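Local structure of dihydroneopterin triphosphate diphosphatase (Escherichia coli O157:H7, 5U7F) at residues E56-E68 with L105-H118. The protein probably hydrolyses dihydroneopterin triphosphate to the monophosphate and pyrophosphate in folate biosynthesis, and also cleaves nucleoside triphosphates, preferring dATP. Numbering follows the deposited sequence.
With CO (cobalt (II) ion), chain E; CO (cobalt (II) ion), chain F; CO (cobalt (II) ion), chain D.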
loop_
_atom_site.group_PDB
_atom_site.type_symbol
_atom_site.label_atom_id
_atom_site.label_comp_id
_atom_site.label_asym_id
_atom_site.label_seq_id
_atom_site.Cartn_x
_atom_site.Cartn_y
_atom_site.Cartn_z
ATOM N N GLU A 56 -3.787 7.253 -4.913
ATOM C CA GLU A 56 -3.859 6.807 -3.533
ATOM C C GLU A 56 -2.684 7.336 -2.700
ATOM O O GLU A 56 -2.821 7.605 -1.520
ATOM C CB GLU A 56 -3.894 5.288 -3.487
ATOM C CG GLU A 56 -5.170 4.711 -4.057
ATOM C CD GLU A 56 -6.403 4.850 -3.126
ATOM O OE1 GLU A 56 -6.195 5.096 -1.933
ATOM O OE2 GLU A 56 -7.562 4.681 -3.598
ATOM N N VAL A 57 -1.520 7.485 -3.313
ATOM C CA VAL A 57 -0.377 7.986 -2.570
ATOM C C VAL A 57 -0.639 9.454 -2.204
ATOM O O VAL A 57 -0.354 9.872 -1.079
ATOM C CB VAL A 57 0.934 7.830 -3.361
ATOM C CG1 VAL A 57 2.062 8.663 -2.730
ATOM C CG2 VAL A 57 1.319 6.346 -3.412
ATOM N N LYS A 58 -1.213 10.208 -3.146
ATOM C CA LYS A 58 -1.592 11.602 -2.866
ATOM C C LYS A 58 -2.661 11.659 -1.765
ATOM O O LYS A 58 -2.486 12.365 -0.786
ATOM C CB LYS A 58 -2.099 12.299 -4.132
ATOM C CG LYS A 58 -1.683 13.768 -4.240
ATOM C CD LYS A 58 -2.403 14.494 -5.378
ATOM C CE LYS A 58 -2.175 16.004 -5.293
ATOM N NZ LYS A 58 -2.947 16.778 -6.320
ATOM N N GLU A 59 -3.746 10.892 -1.932
ATOM C CA GLU A 59 -4.866 10.838 -0.959
ATOM C C GLU A 59 -4.473 10.366 0.447
ATOM O O GLU A 59 -4.905 10.956 1.442
ATOM C CB GLU A 59 -5.993 9.907 -1.473
ATOM C CG GLU A 59 -6.767 10.414 -2.705
ATOM C CD GLU A 59 -7.858 9.431 -3.204
ATOM O OE1 GLU A 59 -8.509 9.726 -4.237
ATOM O OE2 GLU A 59 -8.072 8.378 -2.555
ATOM N N GLU A 60 -3.669 9.308 0.539
ATOM C CA GLU A 60 -3.421 8.636 1.806
ATOM C C GLU A 60 -2.246 9.160 2.611
ATOM O O GLU A 60 -2.256 9.077 3.835
ATOM C CB GLU A 60 -3.212 7.144 1.564
ATOM C CG GLU A 60 -4.506 6.475 1.015
ATOM C CD GLU A 60 -4.584 4.985 1.205
ATOM O OE1 GLU A 60 -3.608 4.403 1.692
ATOM O OE2 GLU A 60 -5.644 4.392 0.850
ATOM N N VAL A 61 -1.215 9.666 1.947
ATOM C CA VAL A 61 -0.097 10.209 2.686
ATOM C C VAL A 61 0.325 11.580 2.166
ATOM O O VAL A 61 1.396 12.048 2.515
ATOM C CB VAL A 61 1.103 9.247 2.687
ATOM C CG1 VAL A 61 0.705 7.933 3.366
ATOM C CG2 VAL A 61 1.622 8.994 1.278
ATOM N N THR A 62 -0.538 12.232 1.386
ATOM C CA THR A 62 -0.301 13.614 0.927
ATOM C C THR A 62 1.071 13.834 0.270
ATOM O O THR A 62 1.702 14.872 0.448
ATOM C CB THR A 62 -0.433 14.622 2.099
ATOM O OG1 THR A 62 -1.375 14.134 3.070
ATOM C CG2 THR A 62 -0.894 15.968 1.557
ATOM N N ILE A 63 1.537 12.840 -0.473
ATOM C CA ILE A 63 2.769 12.954 -1.234
ATOM C C ILE A 63 2.366 13.031 -2.690
ATOM O O ILE A 63 1.717 12.130 -3.192
ATOM C CB ILE A 63 3.723 11.760 -0.972
ATOM C CG1 ILE A 63 4.238 11.846 0.458
ATOM C CG2 ILE A 63 4.874 11.736 -1.995
ATOM C CD1 ILE A 63 5.245 10.779 0.884
ATOM N N ASP A 64 2.699 14.136 -3.349
ATOM C CA ASP A 64 2.422 14.302 -4.764
ATOM C C ASP A 64 3.659 13.933 -5.580
ATOM O O ASP A 64 4.695 14.588 -5.482
ATOM C CB ASP A 64 1.996 15.734 -5.068
ATOM C CG ASP A 64 1.526 15.909 -6.493
ATOM O OD1 ASP A 64 1.925 15.103 -7.370
ATOM O OD2 ASP A 64 0.752 16.859 -6.742
ATOM N N VAL A 65 3.534 12.904 -6.412
ATOM C CA VAL A 65 4.707 12.285 -7.045
ATOM C C VAL A 65 5.160 13.047 -8.290
ATOM O O VAL A 65 6.346 13.075 -8.616
ATOM C CB VAL A 65 4.410 10.789 -7.417
ATOM C CG1 VAL A 65 5.491 10.208 -8.310
ATOM C CG2 VAL A 65 4.283 9.945 -6.160
ATOM N N VAL A 66 4.212 13.637 -9.006
ATOM C CA VAL A 66 4.540 14.412 -10.199
ATOM C C VAL A 66 5.289 15.669 -9.808
ATOM O O VAL A 66 6.380 15.941 -10.313
ATOM C CB VAL A 66 3.279 14.801 -10.989
ATOM C CG1 VAL A 66 3.630 15.690 -12.203
ATOM C CG2 VAL A 66 2.542 13.556 -11.411
ATOM N N ALA A 67 4.702 16.427 -8.885
ATOM C CA ALA A 67 5.263 17.712 -8.489
ATOM C C ALA A 67 6.634 17.551 -7.828
ATOM O O ALA A 67 7.556 18.310 -8.121
ATOM C CB ALA A 67 4.316 18.415 -7.577
ATOM N N GLU A 68 6.783 16.539 -6.977
ATOM C CA GLU A 68 8.059 16.282 -6.304
ATOM C C GLU A 68 9.070 15.580 -7.195
ATOM O O GLU A 68 10.161 15.259 -6.746
ATOM C CB GLU A 68 7.863 15.415 -5.062
ATOM C CG GLU A 68 7.199 16.094 -3.876
ATOM C CD GLU A 68 7.543 15.419 -2.556
ATOM O OE1 GLU A 68 8.663 14.872 -2.432
ATOM O OE2 GLU A 68 6.703 15.440 -1.630
ATOM N N LEU A 105 7.960 2.988 -4.030
ATOM C CA LEU A 105 8.232 4.421 -4.040
ATOM C C LEU A 105 9.318 4.738 -3.022
ATOM O O LEU A 105 9.147 4.579 -1.818
ATOM C CB LEU A 105 6.968 5.239 -3.762
ATOM C CG LEU A 105 7.184 6.751 -3.605
ATOM C CD1 LEU A 105 7.723 7.343 -4.904
ATOM C CD2 LEU A 105 5.919 7.449 -3.178
ATOM N N ALA A 106 10.449 5.195 -3.549
ATOM C CA ALA A 106 11.621 5.498 -2.759
ATOM C C ALA A 106 11.613 6.991 -2.481
ATOM O O ALA A 106 11.598 7.772 -3.414
ATOM C CB ALA A 106 12.875 5.089 -3.503
ATOM N N LEU A 107 11.544 7.375 -1.207
ATOM C CA LEU A 107 11.747 8.762 -0.828
ATOM C C LEU A 107 13.216 8.936 -0.482
ATOM O O LEU A 107 13.887 7.975 -0.095
ATOM C CB LEU A 107 10.873 9.152 0.356
ATOM C CG LEU A 107 9.381 8.862 0.184
ATOM C CD1 LEU A 107 8.638 9.250 1.452
ATOM C CD2 LEU A 107 8.792 9.575 -1.032
ATOM N N PRO A 108 13.737 10.159 -0.623
ATOM C CA PRO A 108 15.163 10.283 -0.322
ATOM C C PRO A 108 15.489 10.132 1.155
ATOM O O PRO A 108 16.558 9.613 1.488
ATOM C CB PRO A 108 15.514 11.697 -0.822
ATOM C CG PRO A 108 14.225 12.409 -0.962
ATOM C CD PRO A 108 13.192 11.368 -1.264
ATOM N N HIS A 109 14.558 10.540 2.013
ATOM C CA HIS A 109 14.717 10.482 3.461
ATOM C C HIS A 109 13.382 10.118 4.112
ATOM O O HIS A 109 12.321 10.325 3.524
ATOM C CB HIS A 109 15.191 11.831 4.038
ATOM C CG HIS A 109 16.467 12.354 3.433
ATOM N ND1 HIS A 109 17.715 11.943 3.848
ATOM C CD2 HIS A 109 16.678 13.258 2.447
ATOM C CE1 HIS A 109 18.642 12.573 3.146
ATOM N NE2 HIS A 109 18.041 13.375 2.286
ATOM N N GLU A 110 13.438 9.611 5.332
ATOM C CA GLU A 110 12.233 9.517 6.151
ATOM C C GLU A 110 11.684 10.940 6.251
ATOM O O GLU A 110 12.448 11.916 6.163
ATOM C CB GLU A 110 12.528 8.902 7.528
ATOM C CG GLU A 110 13.151 7.523 7.395
ATOM C CD GLU A 110 13.480 6.867 8.707
ATOM O OE1 GLU A 110 13.068 7.371 9.770
ATOM O OE2 GLU A 110 14.166 5.823 8.675
ATOM N N ARG A 111 10.368 11.073 6.346
ATOM C CA ARG A 111 9.762 12.384 6.556
ATOM C C ARG A 111 8.519 12.283 7.403
ATOM O O ARG A 111 8.020 11.204 7.713
ATOM C CB ARG A 111 9.402 13.055 5.229
ATOM C CG ARG A 111 8.324 12.324 4.450
ATOM C CD ARG A 111 7.741 13.132 3.314
ATOM N NE ARG A 111 8.618 13.135 2.148
ATOM C CZ ARG A 111 8.307 13.686 0.981
ATOM N NH1 ARG A 111 7.129 14.272 0.812
ATOM N NH2 ARG A 111 9.180 13.639 -0.024
ATOM N N GLN A 112 7.991 13.448 7.707
ATOM C CA GLN A 112 6.832 13.581 8.551
ATOM C C GLN A 112 5.622 13.426 7.644
ATOM O O GLN A 112 5.539 14.103 6.628
ATOM C CB GLN A 112 6.881 14.937 9.265
ATOM C CG GLN A 112 8.266 15.247 9.941
ATOM C CD GLN A 112 9.414 15.664 8.967
ATOM O OE1 GLN A 112 9.179 16.071 7.818
ATOM N NE2 GLN A 112 10.662 15.547 9.445
ATOM N N ILE A 113 4.714 12.504 7.981
ATOM C CA ILE A 113 3.585 12.158 7.129
ATOM C C ILE A 113 2.241 12.663 7.664
ATOM O O ILE A 113 1.886 12.411 8.811
ATOM C CB ILE A 113 3.481 10.597 6.952
ATOM C CG1 ILE A 113 4.762 10.015 6.343
ATOM C CG2 ILE A 113 2.270 10.200 6.095
ATOM C CD1 ILE A 113 5.065 10.519 4.966
ATOM N N VAL A 114 1.505 13.354 6.803
ATOM C CA VAL A 114 0.116 13.688 7.047
ATOM C C VAL A 114 -0.787 12.688 6.357
ATOM O O VAL A 114 -0.762 12.571 5.133
ATOM C CB VAL A 114 -0.199 15.094 6.548
ATOM C CG1 VAL A 114 -1.670 15.406 6.725
ATOM C CG2 VAL A 114 0.659 16.093 7.298
ATOM N N PHE A 115 -1.600 11.980 7.142
ATOM C CA PHE A 115 -2.405 10.873 6.613
ATOM C C PHE A 115 -3.894 11.173 6.737
ATOM O O PHE A 115 -4.290 12.012 7.552
ATOM C CB PHE A 115 -2.049 9.570 7.345
ATOM C CG PHE A 115 -2.041 9.701 8.844
ATOM C CD1 PHE A 115 -0.872 10.027 9.515
ATOM C CD2 PHE A 115 -3.199 9.512 9.582
ATOM C CE1 PHE A 115 -0.853 10.161 10.895
ATOM C CE2 PHE A 115 -3.192 9.651 10.974
ATOM C CZ PHE A 115 -2.007 9.969 11.629
ATOM N N THR A 116 -4.706 10.486 5.934
ATOM C CA THR A 116 -6.154 10.729 5.881
ATOM C C THR A 116 -6.996 9.467 6.163
ATOM O O THR A 116 -8.018 9.522 6.849
ATOM C CB THR A 116 -6.542 11.299 4.503
ATOM O OG1 THR A 116 -6.175 10.372 3.475
ATOM C CG2 THR A 116 -5.827 12.605 4.243
ATOM N N GLU A 117 -6.548 8.328 5.652
ATOM C CA GLU A 117 -7.297 7.077 5.725
ATOM C C GLU A 117 -6.952 6.243 6.972
ATOM O O GLU A 117 -7.614 5.240 7.260
ATOM C CB GLU A 117 -7.022 6.271 4.426
ATOM C CG GLU A 117 -7.829 4.987 4.229
ATOM C CD GLU A 117 -7.565 4.324 2.859
ATOM O OE1 GLU A 117 -6.968 3.209 2.824
ATOM O OE2 GLU A 117 -7.961 4.919 1.817
ATOM N N HIS A 118 -5.929 6.659 7.721
ATOM C CA HIS A 118 -5.360 5.819 8.772
ATOM C C HIS A 118 -5.380 6.488 10.156
ATOM O O HIS A 118 -5.776 7.626 10.266
ATOM C CB HIS A 118 -3.938 5.453 8.389
ATOM C CG HIS A 118 -3.854 4.577 7.174
ATOM N ND1 HIS A 118 -3.918 5.081 5.893
ATOM C CD2 HIS A 118 -3.776 3.233 7.046
ATOM C CE1 HIS A 118 -3.845 4.090 5.025
ATOM N NE2 HIS A 118 -3.743 2.954 5.694
HETATM CO CO CO E . -7.357 4.920 -0.240
HETATM CO CO CO F . -6.019 2.365 1.087
HETATM CO CO CO D . -9.501 4.271 -2.839
HETATM O O HOH W 1 -10.059 6.284 -3.394
HETATM O O HOH W 2 -7.394 7.061 -0.149
HETATM O O HOH W 3 -4.029 7.593 5.179
HETATM O O HOH W 4 2.525 13.750 4.023
HETATM O O HOH W 5 -11.667 3.974 -2.175
HETATM O O HOH W 6 -9.027 5.231 -1.134
HETATM O O HOH W 7 -9.960 3.449 -4.754
#
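Glu60, on the Nudix-box helix, and Glu117, in the loop 108-117, share two cobalt ions, their carboxylate planes 71° apart. Glu60 OE2 bridges both ions, 2.1 Å from the cobalt of chain E and equally far from that of chain F, whereas Glu117 puts OE2 on the first and OE1 on the second. Glu56, bent at chi2 (-75°), brings OE1 to the cobalt of chain E and OE2 to that of chain D; Thr40 O is a further ligand of the chain F cobalt. Water 3 links Glu60 O to Glu117 N and His118 ND1, while His118 NE2 bonds Gln37. Two threonine hydroxyls join residues 59-62 to the loop: Thr116 OG1 donates a hydrogen bond, modelled very short, to Glu59 O, and Thr62 OG1 meets Val114 O at 2.7 Å from above the carbonyl plane. Val61 CB rests on Ile113 CG2, and Ile63 CD1 meets Leu107 CD1 tip to tip at 3.8 Å. The same CD1 lies over one face of the Arg111 guanidinium, whose NH1 and NH2 grip Glu68 end-on, nearly coplanar, through both syn lone pairs (NH1 to OE2, 2.7 Å). Helix and loop thus jointly supply three metal-binding carboxylates, which probably also bind the magnesium cofactor.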